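336aa long hypothetical dTDP-glucose 4,6-dehydratase (PDB 2HUN) binds NAD in a Rossmann fold and probably acts as a dTDP-glucose 4,6-dehydratase of the extended short-chain dehydrogenase/reductase type. Local coordinates at residues G13-N18 against V80-E85; I20-E25 against Y219-V224; S174-T179 against E228-K233. All coordinates share one frame; numbering follows the deposited sequence.

How the contacts relate
Along the chain the segments run 13-18, 20-25, 80-85, 174-179, 219-224 and 228-233. Contact 1 and contact 2 interleave, as do contact 2 and contact 3, whereas contact 1 closes before contact 3 opens. Helix 14-26 serves contacts 1 and 2, and helix 220-233 serves contacts 2 and 3; the centres of the contacts lie about 11 to 13 Å apart. Contacts 1 and 3 reach the same large sheet and both border NAD, the first along most of the cofactor, chiefly the pyrophosphate, the third at the nicotinamide through the strand alone. Contact 2 joins the two helices. Together they unite distant parts of the chain into one cofactor-binding Rossmann domain.

Contact 1 (G13-N18 against V80-E85); sequences GFIGSN and VHLAAE. With NAD (nicotinamide-adenine-dinucleotide), chain C.
Ile-15 holds its CG2 methyl anti to the backbone N and its longer CG1 arm beside it (chi1 -58°), a split that sends the two branches to different partners. CG2 meets CD2 of Leu-82 at 3.7 Å, the two side chains crossing at about a right angle, while the CG1 arm runs on to NAD and places CD1 3.6 Å from C2N of the nicotinamide ring. The other methyl of Leu-82, CD1, rests on the backbone, 3.7 Å from CA of Gly-16.

Within these two segments, main-chain atoms do the polar work on NAD. The amide N of Phe-14 reaches O2A at 3.1 Å in an almost straight bond (176°), and the next amide, Ile-15 N, reaches O2N at 3.0 Å, so that each phosphate receives one N-H from the first turn of helix 14-26. From the other segment, the carbonyl O of Leu-82 accepts a hydrogen bond from the ribose hydroxyl O3D, 3.1 Å away. Gly-13, at the N-cap, allows the ester oxygen O5B to approach its CA to 3.6 Å. Ala-83 sets its CB against the adenine, 3.6 Å from C4A. Side chains of Asp-36, Asp-62, Tyr-151 and Lys-155 help complete the site.

Gly-11, Gly-13 and Gly-16, the last under the Leu-82 methyl, are consistent with the glycine-rich GxGxxG turn of Rossmann folds. The apolar contact joins the first turn of helix 14-26 to the residue just after strand 78-81, and the positive end of the helix dipole, with two amides directed at the pyrophosphate, would be expected to help offset its negative charge.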
# COMPACT_ATOMS: atom_id res chain seq x y z
N GLY A 13 19.32 -10.60 -10.06
CA GLY A 13 19.71 -10.07 -8.77
C GLY A 13 20.13 -11.14 -7.77
O GLY A 13 20.21 -12.32 -8.11
N PHE A 14 20.39 -10.72 -6.54
CA PHE A 14 20.83 -11.62 -5.48
C PHE A 14 19.93 -12.83 -5.24
O PHE A 14 20.31 -13.98 -5.50
CB PHE A 14 21.00 -10.81 -4.18
CG PHE A 14 21.20 -11.64 -2.93
CD1 PHE A 14 21.95 -12.81 -2.95
CD2 PHE A 14 20.69 -11.20 -1.72
CE1 PHE A 14 22.18 -13.53 -1.78
CE2 PHE A 14 20.92 -11.92 -0.53
CZ PHE A 14 21.67 -13.09 -0.57
N ILE A 15 18.72 -12.58 -4.76
CA ILE A 15 17.78 -13.67 -4.47
C ILE A 15 17.24 -14.31 -5.74
O ILE A 15 17.06 -15.53 -5.79
CB ILE A 15 16.61 -13.16 -3.60
CG1 ILE A 15 17.16 -12.56 -2.30
CG2 ILE A 15 15.65 -14.31 -3.28
CD1 ILE A 15 16.11 -11.89 -1.43
N GLY A 16 16.99 -13.50 -6.76
CA GLY A 16 16.47 -14.03 -8.02
C GLY A 16 17.40 -15.09 -8.61
O GLY A 16 16.95 -16.16 -9.02
N SER A 17 18.69 -14.79 -8.66
CA SER A 17 19.68 -15.72 -9.21
C SER A 17 19.72 -17.00 -8.39
O SER A 17 19.75 -18.09 -8.95
CB SER A 17 21.07 -15.09 -9.23
OG SER A 17 21.14 -14.11 -10.24
N ASN A 18 19.74 -16.87 -7.07
CA ASN A 18 19.75 -18.05 -6.22
C ASN A 18 18.50 -18.90 -6.48
O ASN A 18 18.57 -20.12 -6.52
CB ASN A 18 19.80 -17.63 -4.75
CG ASN A 18 21.22 -17.41 -4.25
OD1 ASN A 18 21.97 -18.36 -4.06
ND2 ASN A 18 21.59 -16.15 -4.05
N VAL A 80 7.14 -15.55 -10.50
CA VAL A 80 7.76 -15.25 -9.22
C VAL A 80 8.35 -13.85 -9.38
O VAL A 80 9.34 -13.66 -10.09
CB VAL A 80 8.87 -16.27 -8.89
CG1 VAL A 80 9.57 -15.89 -7.59
CG2 VAL A 80 8.26 -17.67 -8.76
N HIS A 81 7.73 -12.88 -8.71
CA HIS A 81 8.04 -11.43 -8.79
C HIS A 81 9.11 -10.94 -7.79
O HIS A 81 8.82 -10.55 -6.67
CB HIS A 81 6.74 -10.66 -8.58
CG HIS A 81 6.94 -9.21 -8.94
ND1 HIS A 81 7.66 -8.81 -10.02
CD2 HIS A 81 6.46 -8.08 -8.29
CE1 HIS A 81 7.60 -7.47 -10.02
NE2 HIS A 81 6.89 -7.00 -8.99
N LEU A 82 10.38 -10.90 -8.18
CA LEU A 82 11.44 -10.40 -7.30
C LEU A 82 11.92 -9.00 -7.68
O LEU A 82 12.54 -8.32 -6.87
CB LEU A 82 12.62 -11.37 -7.31
CG LEU A 82 12.31 -12.73 -6.68
CD1 LEU A 82 12.81 -13.85 -7.58
CD2 LEU A 82 12.94 -12.80 -5.31
N ALA A 83 11.63 -8.58 -8.91
CA ALA A 83 12.05 -7.27 -9.39
C ALA A 83 11.60 -6.09 -8.53
O ALA A 83 10.40 -5.92 -8.25
CB ALA A 83 11.59 -7.07 -10.83
N ALA A 84 12.55 -5.25 -8.14
CA ALA A 84 12.26 -4.08 -7.32
C ALA A 84 13.52 -3.25 -7.10
O ALA A 84 14.63 -3.75 -7.27
CB ALA A 84 11.70 -4.51 -5.96
N GLU A 85 13.32 -1.99 -6.73
CA GLU A 85 14.41 -1.06 -6.39
C GLU A 85 14.38 -1.13 -4.86
O GLU A 85 13.33 -0.89 -4.25
CB GLU A 85 14.08 0.35 -6.85
CG GLU A 85 14.29 0.61 -8.34
CD GLU A 85 15.77 0.64 -8.72
OE1 GLU A 85 16.62 0.91 -7.85
OE2 GLU A 85 16.09 0.41 -9.91
PA NAD C . 18.71 -6.89 -5.93
O1A NAD C . 18.83 -5.43 -5.83
O2A NAD C . 19.92 -7.74 -5.77
O5B NAD C . 18.09 -7.22 -7.38
C5B NAD C . 16.87 -6.64 -7.86
C4B NAD C . 16.77 -7.14 -9.31
O4B NAD C . 15.55 -6.68 -9.92
C3B NAD C . 17.95 -6.59 -10.17
O3B NAD C . 18.51 -7.64 -10.97
C2B NAD C . 17.28 -5.45 -10.97
O2B NAD C . 17.88 -5.11 -12.22
C1B NAD C . 15.85 -5.95 -11.11
N9A NAD C . 14.84 -4.88 -11.26
C8A NAD C . 14.63 -3.81 -10.47
N7A NAD C . 13.63 -3.08 -10.97
C5A NAD C . 13.19 -3.68 -12.07
C6A NAD C . 12.17 -3.39 -13.03
N6A NAD C . 11.38 -2.33 -12.95
N1A NAD C . 12.02 -4.31 -14.10
C2A NAD C . 12.85 -5.43 -14.20
N3A NAD C . 13.81 -5.70 -13.30
C4A NAD C . 13.96 -4.83 -12.26
O3 NAD C . 17.78 -7.28 -4.70
PN NAD C . 17.22 -8.62 -4.06
O1N NAD C . 17.76 -8.54 -2.67
O2N NAD C . 17.63 -9.81 -4.83
O5D NAD C . 15.63 -8.38 -3.93
C5D NAD C . 14.64 -9.24 -4.50
C4D NAD C . 13.28 -8.96 -3.82
O4D NAD C . 13.28 -9.44 -2.47
C3D NAD C . 12.93 -7.46 -3.79
O3D NAD C . 11.53 -7.32 -4.14
C2D NAD C . 13.21 -7.06 -2.31
O2D NAD C . 12.35 -5.98 -1.93
C1D NAD C . 12.93 -8.36 -1.58
N1N NAD C . 13.66 -8.53 -0.31
C2N NAD C . 15.08 -8.69 -0.25
C3N NAD C . 15.70 -8.86 1.00
C7N NAD C . 17.23 -9.05 1.13
O7N NAD C . 17.69 -9.37 2.24
N7N NAD C . 18.00 -8.89 0.07
C4N NAD C . 14.92 -8.87 2.18
C5N NAD C . 13.52 -8.70 2.11
C6N NAD C . 12.88 -8.54 0.87

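Contact 2 (I20-E25 against Y219-V224)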
# COMPACT_ATOMS: atom_id res chain seq x y z
N ILE A 20 16.57 -19.03 -9.30
CA ILE A 20 16.68 -19.66 -10.60
C ILE A 20 17.61 -20.87 -10.62
O ILE A 20 17.26 -21.92 -11.15
CB ILE A 20 17.15 -18.64 -11.67
CG1 ILE A 20 16.05 -17.58 -11.87
CG2 ILE A 20 17.49 -19.36 -12.98
CD1 ILE A 20 16.40 -16.46 -12.84
N ARG A 21 18.80 -20.75 -10.03
CA ARG A 21 19.74 -21.87 -10.00
C ARG A 21 19.10 -23.05 -9.25
O ARG A 21 19.15 -24.20 -9.69
CB ARG A 21 21.05 -21.46 -9.31
CG ARG A 21 22.18 -22.48 -9.45
CD ARG A 21 23.50 -21.91 -8.95
NE ARG A 21 23.88 -20.68 -9.64
CZ ARG A 21 24.55 -20.64 -10.80
NH1 ARG A 21 24.91 -21.76 -11.41
NH2 ARG A 21 24.84 -19.46 -11.35
N TYR A 22 18.51 -22.75 -8.10
CA TYR A 22 17.85 -23.76 -7.28
C TYR A 22 16.73 -24.45 -8.07
O TYR A 22 16.67 -25.68 -8.16
CB TYR A 22 17.27 -23.11 -6.02
CG TYR A 22 16.47 -24.04 -5.15
CD1 TYR A 22 17.10 -24.80 -4.16
CD2 TYR A 22 15.09 -24.17 -5.31
CE1 TYR A 22 16.35 -25.66 -3.34
CE2 TYR A 22 14.34 -25.02 -4.50
CZ TYR A 22 14.98 -25.76 -3.52
OH TYR A 22 14.25 -26.61 -2.72
N ILE A 23 15.83 -23.65 -8.62
CA ILE A 23 14.71 -24.18 -9.39
C ILE A 23 15.11 -25.10 -10.54
O ILE A 23 14.57 -26.20 -10.67
CB ILE A 23 13.82 -23.03 -9.92
CG1 ILE A 23 12.83 -22.61 -8.83
CG2 ILE A 23 13.12 -23.43 -11.20
CD1 ILE A 23 12.07 -23.77 -8.19
N LEU A 24 16.05 -24.65 -11.37
CA LEU A 24 16.48 -25.47 -12.51
C LEU A 24 17.21 -26.72 -12.05
O LEU A 24 17.20 -27.75 -12.73
CB LEU A 24 17.38 -24.65 -13.44
CG LEU A 24 16.68 -23.51 -14.18
CD1 LEU A 24 17.68 -22.72 -15.00
CD2 LEU A 24 15.59 -24.09 -15.06
N GLU A 25 17.85 -26.65 -10.88
CA GLU A 25 18.57 -27.79 -10.36
C GLU A 25 17.63 -28.84 -9.79
O GLU A 25 17.83 -30.03 -9.99
CB GLU A 25 19.56 -27.33 -9.29
CG GLU A 25 20.51 -28.40 -8.82
CD GLU A 25 21.67 -27.83 -8.04
OE1 GLU A 25 22.34 -26.90 -8.56
OE2 GLU A 25 21.93 -28.31 -6.91
N TYR A 219 19.13 -17.57 5.63
CA TYR A 219 19.99 -18.05 4.54
C TYR A 219 19.17 -18.00 3.26
O TYR A 219 18.04 -18.50 3.22
CB TYR A 219 20.48 -19.48 4.81
CG TYR A 219 21.51 -19.94 3.80
CD1 TYR A 219 22.69 -19.22 3.59
CD2 TYR A 219 21.30 -21.08 3.02
CE1 TYR A 219 23.62 -19.61 2.63
CE2 TYR A 219 22.23 -21.48 2.06
CZ TYR A 219 23.38 -20.74 1.87
OH TYR A 219 24.28 -21.10 0.89
N VAL A 220 19.72 -17.41 2.21
CA VAL A 220 18.99 -17.26 0.95
C VAL A 220 18.36 -18.55 0.41
O VAL A 220 17.22 -18.53 -0.06
CB VAL A 220 19.87 -16.62 -0.15
CG1 VAL A 220 20.99 -17.57 -0.58
CG2 VAL A 220 19.01 -16.22 -1.34
N GLU A 221 19.07 -19.67 0.49
CA GLU A 221 18.48 -20.92 -0.02
C GLU A 221 17.20 -21.27 0.75
O GLU A 221 16.26 -21.83 0.16
CB GLU A 221 19.48 -22.08 0.07
CG GLU A 221 19.04 -23.31 -0.73
CD GLU A 221 19.90 -24.53 -0.46
OE1 GLU A 221 21.14 -24.42 -0.56
OE2 GLU A 221 19.34 -25.61 -0.16
N ASP A 222 17.16 -20.95 2.04
CA ASP A 222 15.97 -21.23 2.85
C ASP A 222 14.82 -20.33 2.41
O ASP A 222 13.66 -20.73 2.44
CB ASP A 222 16.26 -21.00 4.34
CG ASP A 222 16.75 -22.25 5.03
OD1 ASP A 222 16.31 -23.36 4.65
OD2 ASP A 222 17.57 -22.13 5.97
N HIS A 223 15.14 -19.09 2.03
CA HIS A 223 14.13 -18.17 1.54
C HIS A 223 13.60 -18.80 0.25
O HIS A 223 12.39 -18.90 0.03
CB HIS A 223 14.73 -16.79 1.26
CG HIS A 223 13.75 -15.79 0.71
ND1 HIS A 223 14.14 -14.70 -0.04
CD2 HIS A 223 12.40 -15.71 0.81
CE1 HIS A 223 13.07 -14.00 -0.38
NE2 HIS A 223 12.00 -14.59 0.13
N VAL A 224 14.53 -19.22 -0.60
CA VAL A 224 14.20 -19.84 -1.88
C VAL A 224 13.28 -21.05 -1.70
O VAL A 224 12.30 -21.20 -2.44
CB VAL A 224 15.50 -20.29 -2.62
CG1 VAL A 224 15.17 -21.31 -3.69
CG2 VAL A 224 16.16 -19.07 -3.27
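Helices 14-26 and 220-233 approach each other here, with the CA atoms of Tyr-22 and Val-224 the nearest pair at 7.6 Å. Both residues direct their side chains into the interface, where these slide past one another in opposite directions. The CG1 methyl of Val-224 lies over one face of the Tyr-22 ring, 3.3 Å from CD2 and displaced from the ring centre toward the CG-CD2 side. This is a close apolar contact, and the same methyl also touches CB of Tyr-22 at 3.6 Å. With the Tyr-22 ring anti to the backbone N (chi1 176°) and turned by chi2 of 88°, its flat face is offered to the valine.

Glu-221, one turn before Val-224, adds the aliphatic part of its chain, CG coming obliquely to within 4.2 Å of CD1 of Tyr-22. Its carboxylate is engaged through OE2 with Tyr-298 and Arg-225, while the hydroxyl of Tyr-22 bonds to Glu-228, farther along helix 220-233. The ring is therefore held at its face by a methyl and at its far end by a polar bond to the same helix.

Ile-20, Ile-23 and Leu-24 pack helix 14-26 on Val-32 of strand 31-36; at the start of helix 220-233, Val-220 packs on Phe-14 and Asn-18, and Tyr-219 and Glu-221 border helix 300-313.

Contact 3 (S174-T179 against E228-K233). With NAD (nicotinamide-adenine-dinucleotide), chain C.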
# COMPACT_ATOMS: atom_id res chain seq x y z
N SER A 174 -0.25 -15.17 -4.18
CA SER A 174 0.13 -15.09 -2.77
C SER A 174 1.25 -14.06 -2.65
O SER A 174 1.88 -13.71 -3.65
CB SER A 174 0.63 -16.44 -2.24
OG SER A 174 -0.40 -17.40 -2.22
N ILE A 175 1.48 -13.59 -1.43
CA ILE A 175 2.53 -12.61 -1.16
C ILE A 175 3.46 -13.18 -0.10
O ILE A 175 3.00 -13.83 0.85
CB ILE A 175 1.94 -11.29 -0.60
CG1 ILE A 175 1.07 -10.60 -1.65
CG2 ILE A 175 3.06 -10.37 -0.14
CD1 ILE A 175 0.25 -9.44 -1.08
N THR A 176 4.76 -12.96 -0.26
CA THR A 176 5.72 -13.42 0.73
C THR A 176 6.46 -12.20 1.31
O THR A 176 6.66 -11.20 0.61
CB THR A 176 6.77 -14.39 0.13
OG1 THR A 176 7.45 -13.75 -0.96
CG2 THR A 176 6.09 -15.65 -0.38
N ARG A 177 6.82 -12.28 2.58
CA ARG A 177 7.56 -11.21 3.24
C ARG A 177 8.66 -11.87 4.07
O ARG A 177 8.38 -12.65 4.99
CB ARG A 177 6.63 -10.37 4.14
CG ARG A 177 5.70 -9.44 3.38
CD ARG A 177 4.65 -8.83 4.29
NE ARG A 177 3.74 -7.92 3.59
CZ ARG A 177 2.55 -7.56 4.08
NH1 ARG A 177 2.15 -8.03 5.26
NH2 ARG A 177 1.77 -6.72 3.40
N CYS A 178 9.91 -11.57 3.73
CA CYS A 178 11.03 -12.18 4.42
C CYS A 178 11.98 -11.17 5.06
O CYS A 178 11.99 -9.99 4.71
CB CYS A 178 11.84 -13.03 3.44
SG CYS A 178 12.64 -12.01 2.18
N THR A 179 12.79 -11.67 5.99
CA THR A 179 13.75 -10.84 6.69
C THR A 179 15.02 -10.71 5.84
O THR A 179 14.98 -10.92 4.63
CB THR A 179 14.10 -11.47 8.05
OG1 THR A 179 14.70 -12.76 7.84
CG2 THR A 179 12.85 -11.64 8.89
N GLU A 228 9.42 -21.49 -3.10
CA GLU A 228 9.02 -22.66 -3.87
C GLU A 228 7.76 -23.27 -3.26
O GLU A 228 6.79 -23.57 -3.96
CB GLU A 228 10.14 -23.72 -3.86
CG GLU A 228 9.71 -25.08 -4.43
CD GLU A 228 10.83 -26.12 -4.44
OE1 GLU A 228 11.54 -26.25 -3.41
OE2 GLU A 228 10.99 -26.81 -5.46
N LEU A 229 7.79 -23.43 -1.94
CA LEU A 229 6.68 -24.01 -1.20
C LEU A 229 5.42 -23.17 -1.37
O LEU A 229 4.34 -23.71 -1.60
CB LEU A 229 7.06 -24.10 0.29
CG LEU A 229 6.40 -25.20 1.11
CD1 LEU A 229 6.54 -26.54 0.41
CD2 LEU A 229 7.06 -25.25 2.49
N VAL A 230 5.56 -21.85 -1.25
CA VAL A 230 4.43 -20.94 -1.40
C VAL A 230 3.90 -21.03 -2.84
O VAL A 230 2.70 -21.01 -3.06
CB VAL A 230 4.85 -19.47 -1.10
CG1 VAL A 230 3.74 -18.50 -1.51
CG2 VAL A 230 5.14 -19.31 0.39
N LEU A 231 4.81 -21.13 -3.81
CA LEU A 231 4.43 -21.24 -5.22
C LEU A 231 3.55 -22.46 -5.47
O LEU A 231 2.48 -22.36 -6.05
CB LEU A 231 5.68 -21.34 -6.10
CG LEU A 231 5.45 -21.60 -7.59
CD1 LEU A 231 4.84 -20.37 -8.25
CD2 LEU A 231 6.78 -21.96 -8.26
N LEU A 232 4.01 -23.62 -5.02
CA LEU A 232 3.29 -24.88 -5.23
C LEU A 232 2.15 -25.18 -4.26
O LEU A 232 1.21 -25.88 -4.62
CB LEU A 232 4.27 -26.06 -5.20
CG LEU A 232 5.47 -26.06 -6.16
CD1 LEU A 232 6.39 -27.22 -5.80
CD2 LEU A 232 4.99 -26.18 -7.60
N LYS A 233 2.21 -24.67 -3.03
CA LYS A 233 1.16 -24.97 -2.06
C LYS A 233 0.47 -23.79 -1.38
O LYS A 233 -0.51 -23.98 -0.67
CB LYS A 233 1.73 -25.91 -0.99
CG LYS A 233 2.34 -27.18 -1.54
CD LYS A 233 3.05 -27.91 -0.43
CE LYS A 233 3.94 -29.04 -0.93
NZ LYS A 233 4.70 -29.64 0.21
PA NAD C . 18.71 -6.89 -5.93
O1A NAD C . 18.83 -5.43 -5.83
O2A NAD C . 19.92 -7.74 -5.77
O5B NAD C . 18.09 -7.22 -7.38
C5B NAD C . 16.87 -6.64 -7.86
C4B NAD C . 16.77 -7.14 -9.31
O4B NAD C . 15.55 -6.68 -9.92
C3B NAD C . 17.95 -6.59 -10.17
O3B NAD C . 18.51 -7.64 -10.97
C2B NAD C . 17.28 -5.45 -10.97
O2B NAD C . 17.88 -5.11 -12.22
C1B NAD C . 15.85 -5.95 -11.11
N9A NAD C . 14.84 -4.88 -11.26
C8A NAD C . 14.63 -3.81 -10.47
N7A NAD C . 13.63 -3.08 -10.97
C5A NAD C . 13.19 -3.68 -12.07
C6A NAD C . 12.17 -3.39 -13.03
N6A NAD C . 11.38 -2.33 -12.95
N1A NAD C . 12.02 -4.31 -14.10
C2A NAD C . 12.85 -5.43 -14.20
N3A NAD C . 13.81 -5.70 -13.30
C4A NAD C . 13.96 -4.83 -12.26
O3 NAD C . 17.78 -7.28 -4.70
PN NAD C . 17.22 -8.62 -4.06
O1N NAD C . 17.76 -8.54 -2.67
O2N NAD C . 17.63 -9.81 -4.83
O5D NAD C . 15.63 -8.38 -3.93
C5D NAD C . 14.64 -9.24 -4.50
C4D NAD C . 13.28 -8.96 -3.82
O4D NAD C . 13.28 -9.44 -2.47
C3D NAD C . 12.93 -7.46 -3.79
O3D NAD C . 11.53 -7.32 -4.14
C2D NAD C . 13.21 -7.06 -2.31
O2D NAD C . 12.35 -5.98 -1.93
C1D NAD C . 12.93 -8.36 -1.58
N1N NAD C . 13.66 -8.53 -0.31
C2N NAD C . 15.08 -8.69 -0.25
C3N NAD C . 15.70 -8.86 1.00
C7N NAD C . 17.23 -9.05 1.13
O7N NAD C . 17.69 -9.37 2.24
N7N NAD C . 18.00 -8.89 0.07
C4N NAD C . 14.92 -8.87 2.18
C5N NAD C . 13.52 -8.70 2.11
C6N NAD C . 12.88 -8.54 0.87
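A single side chain, Val-230, supplies the whole helix half of this contact, and what it meets on the strand is the carbon part of two hydroxyl residues. Its CG1 methyl lies 3.8 Å from CB of Ser-174 and 3.9 Å from CG2 of Thr-176; its CG2 methyl is likewise 3.9 Å from that Thr-176 CG2, so the threonine methyl sits evenly before the valine fork. With OG1 of Thr-176 placed between the backbone N and the carbonyl carbon (chi1 57°), CG2 is the branch left to face the helix, and OG1 turns to a weak hydrogen bond with His-124 O on the adjacent strand.

The serine hydroxyl is also used: Ser-174 OG bonds to Glu-235 O and to Arg-121. The guanidinium of Arg-121 further donates to the carbonyl oxygens of Val-230 and Leu-231 in the last turn of the helix, so one arginine ties the helix end to the strand beside the apolar patch. Ile-288 and Leu-292 of helix 286-292 also pack on Val-230.

Farther along the strand, Cys-178 points to the same side as Ser-174 and Thr-176. Its SG lies to one side of the nicotinamide ring plane, by the C5N-C6N edge, 3.4 Å from C5N and 3.7 Å from C6N, and is also met by His-223 of helix 220-233. The carbonyl O of Thr-179 comes within 3.2 Å of C4N, the hydride-carrying position of such rings.

Helix 220-233 is the connection of a beta-alpha-beta crossover from strand 215-219 to strand 239-242. It passes over strand 172-182, on which Val-230 packs; the nicotinamide lies near Cys-178 and Thr-179, toward the C-terminal end of that strand, as in Rossmann-type dehydrogenases.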